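Local coordinates for protein EF0056 (Enterococcus faecalis, PDB 6ORI) that is of unknown molecular function but, as an enterococcal surface protein with probable immunoglobulin-like domains, may take part in biofilm formation, at residues 51-56 / 140-145. Sequence-based numbering, arbitrary orientation. Where two conformers were deposited one is given.
Sequences IDFEVY and GVITFE
Phe53 lays its ring flat over Gly140. The CA of Gly140 sits 3.5 Å from the centroid of the Phe53 ring, over its centre, in a CH-pi contact 11° off the ring normal. Gly140 C also lies over this face, and Phe53 CE2 comes 3.3 Å from Val141 N. The CG of Phe53 takes the crowded position between its own backbone N and carbonyl carbon (chi1 70°). Gly140 has no side chain, and the ring packs directly on its backbone.

Beyond the glycine, Ile142 CG1 meets Phe53 CE2 at 3.8 Å. Ile51 sits opposite Ile142 on this face, and its CD1 reaches Phe144 CE1 at 3.7 Å, the two side chains crossing obliquely. On the other face, Asp52 and Val141 lie side by side and point the same way. Asp52 OD1 is 3.9 Å from Val141 CG2.

The backbones hold this register. Ile51 and Ile142 form a hydrogen-bonded pair, with Ile142 N 2.9 Å from Ile51 O and a second bond from Ile51 N to Ile142 O. Phe53 N bonds to Gly140 O at 2.9 Å. The return bond, from Gly140 N to Phe53 O, is weak, with an angle of 129° at the hydrogen. Asp52 and Val141 form the non-hydrogen-bonded pair between them.

Further out, Phe36 meets the Phe53 ring from strand 31-38, and Ile85 touches it from strand 82-87. Asp52 bonds through its backbone with Lys39, and Val141 with Gln86. Both strands are therefore interior to an antiparallel sheet, with Ile51, Phe53 and Ile142 buried on one face, consistent with the immunoglobulin-like beta fold of this N-terminal region.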
loop_
_atom_site.group_PDB
_atom_site.type_symbol
_atom_site.label_atom_id
_atom_site.label_comp_id
_atom_site.label_asym_id
_atom_site.label_seq_id
_atom_site.Cartn_x
_atom_site.Cartn_y
_atom_site.Cartn_z
ATOM N N ILE A 51 -0.004 -12.060 -15.244
ATOM C CA ILE A 51 0.476 -10.858 -14.555
ATOM C C ILE A 51 1.703 -11.241 -13.738
ATOM O O ILE A 51 1.622 -12.117 -12.873
ATOM C CB ILE A 51 -0.605 -10.255 -13.644
ATOM C CG1 ILE A 51 -1.789 -9.754 -14.471
ATOM C CG2 ILE A 51 -0.024 -9.132 -12.751
ATOM C CD1 ILE A 51 -2.975 -9.313 -13.640
ATOM N N ASP A 52 2.827 -10.584 -13.999
ATOM C CA ASP A 52 4.047 -10.806 -13.250
ATOM C C ASP A 52 4.010 -9.980 -11.969
ATOM O O ASP A 52 3.451 -8.865 -11.960
ATOM C CB ASP A 52 5.282 -10.393 -14.069
ATOM C CG ASP A 52 5.570 -11.315 -15.247
ATOM O OD1 ASP A 52 4.914 -12.368 -15.414
ATOM O OD2 ASP A 52 6.505 -10.966 -15.998
ATOM N N PHE A 53 4.656 -10.477 -10.915
ATOM C CA PHE A 53 4.692 -9.758 -9.636
ATOM C C PHE A 53 5.882 -10.194 -8.807
ATOM O O PHE A 53 6.493 -11.219 -9.088
ATOM C CB PHE A 53 3.382 -9.919 -8.819
ATOM C CG PHE A 53 3.157 -11.321 -8.259
ATOM C CD1 PHE A 53 3.620 -11.693 -7.009
ATOM C CD2 PHE A 53 2.475 -12.258 -9.013
ATOM C CE1 PHE A 53 3.391 -12.973 -6.530
ATOM C CE2 PHE A 53 2.226 -13.527 -8.528
ATOM C CZ PHE A 53 2.693 -13.892 -7.301
ATOM N N GLU A 54 6.170 -9.426 -7.765
ATOM C CA GLU A 54 7.091 -9.819 -6.709
ATOM C C GLU A 54 6.399 -9.578 -5.379
ATOM O O GLU A 54 5.454 -8.764 -5.278
ATOM C CB GLU A 54 8.376 -8.988 -6.727
ATOM C CG GLU A 54 9.137 -9.099 -8.014
ATOM C CD GLU A 54 10.466 -8.364 -7.999
ATOM O OE1 GLU A 54 10.579 -7.265 -7.395
ATOM O OE2 GLU A 54 11.398 -8.884 -8.619
ATOM N N VAL A 55 6.863 -10.298 -4.363
ATOM C CA VAL A 55 6.400 -10.092 -2.990
ATOM C C VAL A 55 7.593 -9.635 -2.166
ATOM O O VAL A 55 8.683 -10.195 -2.286
ATOM C CB VAL A 55 5.784 -11.368 -2.385
ATOM C CG1 VAL A 55 5.221 -11.103 -0.993
ATOM C CG2 VAL A 55 4.734 -11.944 -3.299
ATOM N N TYR A 56 7.398 -8.578 -1.375
ATOM C CA TYR A 56 8.428 -8.111 -0.458
ATOM C C TYR A 56 8.000 -8.389 0.966
ATOM O O TYR A 56 6.822 -8.279 1.309
ATOM C CB TYR A 56 8.710 -6.599 -0.638
ATOM C CG TYR A 56 8.928 -6.234 -2.081
ATOM C CD1 TYR A 56 9.771 -6.972 -2.887
ATOM C CD2 TYR A 56 8.255 -5.176 -2.659
ATOM C CE1 TYR A 56 9.922 -6.667 -4.229
ATOM C CE2 TYR A 56 8.402 -4.877 -3.988
ATOM C CZ TYR A 56 9.245 -5.612 -4.762
ATOM O OH TYR A 56 9.346 -5.300 -6.100
ATOM N N GLY A 140 7.033 -13.955 -9.544
ATOM C CA GLY A 140 5.632 -14.275 -9.344
ATOM C C GLY A 140 4.878 -14.188 -10.643
ATOM O O GLY A 140 5.112 -13.297 -11.441
ATOM N N VAL A 141 3.953 -15.111 -10.843
ATOM C CA VAL A 141 3.108 -15.126 -12.032
ATOM C C VAL A 141 1.705 -15.540 -11.624
ATOM O O VAL A 141 1.512 -16.594 -11.015
ATOM C CB VAL A 141 3.624 -16.101 -13.139
ATOM C CG1 VAL A 141 2.698 -16.049 -14.337
ATOM C CG2 VAL A 141 5.026 -15.759 -13.574
ATOM N N ILE A 142 0.735 -14.685 -11.930
ATOM C CA ILE A 142 -0.675 -15.062 -11.921
ATOM C C ILE A 142 -1.036 -15.486 -13.327
ATOM O O ILE A 142 -0.900 -14.714 -14.266
ATOM C CB ILE A 142 -1.589 -13.902 -11.514
ATOM C CG1 ILE A 142 -1.206 -13.311 -10.137
ATOM C CG2 ILE A 142 -3.058 -14.381 -11.494
ATOM C CD1 ILE A 142 -1.890 -11.973 -9.834
ATOM N N THR A 143 -1.501 -16.713 -13.477
ATOM C CA THR A 143 -1.873 -17.262 -14.780
ATOM C C THR A 143 -3.388 -17.382 -14.864
ATOM O O THR A 143 -4.006 -17.997 -14.005
ATOM C CB THR A 143 -1.236 -18.651 -14.972
ATOM O OG1 THR A 143 0.182 -18.539 -14.948
ATOM C CG2 THR A 143 -1.640 -19.268 -16.302
ATOM N N PHE A 144 -3.960 -16.864 -15.948
ATOM C CA PHE A 144 -5.411 -16.813 -16.147
ATOM C C PHE A 144 -5.896 -17.828 -17.172
ATOM O O PHE A 144 -5.135 -18.266 -18.024
ATOM C CB PHE A 144 -5.839 -15.389 -16.576
ATOM C CG PHE A 144 -5.673 -14.325 -15.502
ATOM C CD1 PHE A 144 -4.478 -13.663 -15.357
ATOM C CD2 PHE A 144 -6.704 -14.014 -14.642
ATOM C CE1 PHE A 144 -4.327 -12.690 -14.356
ATOM C CE2 PHE A 144 -6.563 -13.044 -13.673
ATOM C CZ PHE A 144 -5.352 -12.395 -13.517
ATOM N N GLU A 145 -7.182 -18.166 -17.092
ATOM C CA GLU A 145 -7.829 -19.091 -18.030
ATOM C C GLU A 145 -7.971 -18.533 -19.428
ATOM O O GLU A 145 -8.091 -19.291 -20.397
ATOM C CB GLU A 145 -9.239 -19.412 -17.542
ATOM C CG GLU A 145 -9.289 -20.160 -16.239
ATOM C CD GLU A 145 -10.708 -20.315 -15.720
ATOM O OE1 GLU A 145 -11.575 -19.468 -16.052
ATOM O OE2 GLU A 145 -10.960 -21.282 -14.972
#